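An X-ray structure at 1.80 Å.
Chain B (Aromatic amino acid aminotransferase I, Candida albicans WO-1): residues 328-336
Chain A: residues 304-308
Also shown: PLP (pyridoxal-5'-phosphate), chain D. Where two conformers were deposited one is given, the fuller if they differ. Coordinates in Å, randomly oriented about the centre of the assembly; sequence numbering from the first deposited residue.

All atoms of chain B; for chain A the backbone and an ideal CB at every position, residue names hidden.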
# COMPACT_ATOMS: atom_id res chain seq x y z
N SER B 328 0.41 -7.73 2.54
CA SER B 328 0.33 -6.33 3.05
C SER B 328 -0.26 -5.47 1.92
O SER B 328 -1.51 -5.52 1.72
CB SER B 328 1.66 -5.88 3.61
OG SER B 328 2.67 -5.78 2.62
N VAL B 329 0.54 -4.92 1.03
CA VAL B 329 0.01 -3.95 0.02
C VAL B 329 -0.45 -4.64 -1.26
O VAL B 329 -1.21 -3.97 -1.99
CB VAL B 329 1.00 -2.81 -0.27
CG1 VAL B 329 1.16 -1.96 0.97
CG2 VAL B 329 2.34 -3.31 -0.77
N GLN B 330 0.02 -5.85 -1.54
CA GLN B 330 -0.37 -6.71 -2.69
C GLN B 330 0.37 -6.23 -3.96
O GLN B 330 1.23 -6.99 -4.50
CB GLN B 330 -1.89 -6.73 -2.74
CG GLN B 330 -2.47 -8.09 -3.07
CD GLN B 330 -2.48 -8.29 -4.56
OE1 GLN B 330 -2.63 -7.34 -5.33
NE2 GLN B 330 -2.29 -9.53 -4.97
N ASN B 331 0.11 -5.00 -4.40
CA ASN B 331 0.71 -4.46 -5.64
C ASN B 331 0.37 -2.99 -5.72
O ASN B 331 -0.60 -2.59 -5.12
CB ASN B 331 0.16 -5.17 -6.88
CG ASN B 331 1.15 -6.17 -7.42
OD1 ASN B 331 2.37 -5.92 -7.39
ND2 ASN B 331 0.66 -7.29 -7.95
N PRO B 332 1.15 -2.16 -6.44
CA PRO B 332 0.73 -0.80 -6.74
C PRO B 332 -0.54 -0.80 -7.57
O PRO B 332 -0.83 -1.81 -8.26
CB PRO B 332 1.88 -0.26 -7.59
CG PRO B 332 3.05 -1.15 -7.27
CD PRO B 332 2.42 -2.50 -7.08
N SER B 333 -1.24 0.34 -7.57
CA SER B 333 -2.32 0.66 -8.51
C SER B 333 -1.91 0.27 -9.94
O SER B 333 -0.82 0.74 -10.44
CB SER B 333 -2.67 2.11 -8.50
OG SER B 333 -3.52 2.44 -9.60
N GLY B 334 -2.79 -0.46 -10.61
CA GLY B 334 -2.60 -0.86 -12.02
C GLY B 334 -2.65 0.38 -12.88
O GLY B 334 -1.98 0.44 -13.92
N PHE B 335 -3.46 1.37 -12.48
CA PHE B 335 -3.52 2.65 -13.21
C PHE B 335 -2.17 3.34 -13.07
O PHE B 335 -1.65 3.80 -14.07
CB PHE B 335 -4.67 3.55 -12.74
CG PHE B 335 -6.05 3.04 -13.09
CD1 PHE B 335 -6.46 2.98 -14.42
CD2 PHE B 335 -6.96 2.70 -12.10
CE1 PHE B 335 -7.73 2.51 -14.73
CE2 PHE B 335 -8.22 2.23 -12.42
CZ PHE B 335 -8.61 2.16 -13.74
N SER B 336 -1.60 3.47 -11.85
CA SER B 336 -0.28 4.13 -11.69
C SER B 336 0.77 3.38 -12.54
O SER B 336 1.59 4.02 -13.25
CB SER B 336 0.14 4.17 -10.22
OG SER B 336 -0.68 5.07 -9.51
N UNK A 304 -9.55 -5.45 -9.67
CA UNK A 304 -8.52 -5.62 -8.65
C UNK A 304 -7.43 -4.55 -8.66
O UNK A 304 -6.90 -4.17 -7.60
CB UNK A 304 -7.87 -6.99 -8.82
N UNK A 305 -7.09 -4.09 -9.87
CA UNK A 305 -5.99 -3.16 -10.09
C UNK A 305 -6.25 -1.76 -9.58
O UNK A 305 -5.31 -0.98 -9.56
CB UNK A 305 -5.67 -3.09 -11.58
N UNK A 306 -7.47 -1.42 -9.15
CA UNK A 306 -7.73 -0.11 -8.50
C UNK A 306 -6.84 0.03 -7.26
O UNK A 306 -6.31 1.12 -6.99
CB UNK A 306 -9.20 0.03 -8.11
N UNK A 307 -6.61 -1.08 -6.54
CA UNK A 307 -5.94 -1.05 -5.21
C UNK A 307 -6.59 0.07 -4.41
O UNK A 307 -5.91 0.95 -3.92
CB UNK A 307 -4.43 -0.83 -5.33
N UNK A 308 -7.90 -0.02 -4.27
CA UNK A 308 -8.69 1.02 -3.57
C UNK A 308 -9.84 0.34 -2.86
O UNK A 308 -10.53 -0.50 -3.46
CB UNK A 308 -9.21 2.09 -4.54
N1 PLP D . -10.32 -10.84 1.41
C2 PLP D . -10.77 -12.03 1.01
C2A PLP D . -11.47 -12.89 1.99
C3 PLP D . -10.59 -12.46 -0.32
O3 PLP D . -11.05 -13.70 -0.67
C4 PLP D . -9.90 -11.64 -1.22
C4A PLP D . -9.68 -12.10 -2.60
C5 PLP D . -9.43 -10.40 -0.77
C6 PLP D . -9.62 -10.08 0.55
C5A PLP D . -8.68 -9.47 -1.68
O4P PLP D . -9.05 -8.08 -1.47
P PLP D . -8.35 -6.83 -2.21
O1P PLP D . -6.96 -6.71 -1.59
O2P PLP D . -9.34 -5.74 -1.89
O3P PLP D . -8.31 -7.19 -3.70

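Position 304 opens a 3-10 segment. Its CA-to-CB bond points sideways, and the ideal CB has nothing of this stretch of chain B within 5.5 Å. Phi is -53°, which a proline ring tolerates well, but many residues would fit. The deposited residue is Pro304(A). Its side chain makes no contact with this stretch of chain B; its carbonyl matters more, as the account of 307 explains.

Position 305 lies against the start of the chain B helix. Its backbone O accepts a hydrogen bond from Gly334(B) N, 2.8 Å away with an angle of 166° at the hydrogen. The same O lies 3.6 Å from Ser333(B) CA, a CA-H...O contact. An ideal CB would point sideways and sit 3.8 Å from Gly334(B) CA. Phi/psi of -70/-9 does not demand glycine. A small residue suits the close approach, alanine as well as glycine. The deposited residue is Gly305(A), and the backbones come within 4.5 Å, CA to CA, at Gly334(B).

At 306 the CA-to-CB bond points away from chain B, yet the ideal CB is 4.9 Å from Phe335(B) CE2. The ring offers an apolar surface. Leucine, isoleucine or methionine could reach it, since a side chain of that length can turn back. The deposited residue is Leu306(A), with two conformers, one given. Its end comes nearer than its CB: CD1 lies 3.5 Å from Phe335(B) CE2.

Position 307 points toward chain B. The ideal CB is 4.1 Å from Ser333(B) N and 4.2 Å from Asn331(B) O. Phi/psi of 46/57 is left-handed, which glycine or asparagine accepts readily. Chain B offers carbonyls and Gln330(B) OE1 along this side, and the PLP phosphate lies beyond. A long donor, lysine or arginine, could use both the carbonyl-lined path and the negative charge. The deposited residue is Arg307(A). Its CD passes 3.2 Å from Asn331(B) O. Gln330(B) OE1 lies over one face of the guanidinium. NH1 donates to PLP O3P at 2.7 Å, and NH2 donates to PLP O1P at 3.0 Å. NE and NH1 also both donate to Pro304(A) O, each at 2.9 Å, which ties the head group back to its own chain. Water 2 accepts weakly from NH2 at 3.1 Å and donates to Val329(B) O at 3.2 Å, so it bridges the chains.

Position 308 is out of reach of this stretch of chain B, with nothing of it within 5.5 Å of the ideal CB. Phi/psi of -146/127 is extended. This stretch sets no clear preference. The deposited residue is Leu308(A), which makes no contact here.

Chain A (304-308) PGLRL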
# COMPACT_ATOMS: atom_id res chain seq x y z
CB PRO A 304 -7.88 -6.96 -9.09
CG PRO A 304 -9.06 -7.74 -9.65
CD PRO A 304 -9.81 -6.68 -10.44
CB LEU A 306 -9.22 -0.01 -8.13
CG LEU A 306 -10.09 0.67 -9.19
CD1 LEU A 306 -10.03 -0.11 -10.48
CD2 LEU A 306 -11.54 0.83 -8.75
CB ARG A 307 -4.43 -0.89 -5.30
CG ARG A 307 -3.74 -2.06 -5.99
CD ARG A 307 -3.75 -3.33 -5.15
NE ARG A 307 -4.90 -4.17 -5.49
CZ ARG A 307 -5.58 -4.95 -4.66
NH1 ARG A 307 -6.60 -5.65 -5.13
NH2 ARG A 307 -5.27 -5.01 -3.37
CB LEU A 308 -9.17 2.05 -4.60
CG LEU A 308 -9.97 3.21 -4.01
CD1 LEU A 308 -9.15 3.99 -3.01
CD2 LEU A 308 -10.48 4.12 -5.13
O HOH W 1 -4.02 -5.99 -7.80
O HOH W 2 -4.09 -4.07 -0.68
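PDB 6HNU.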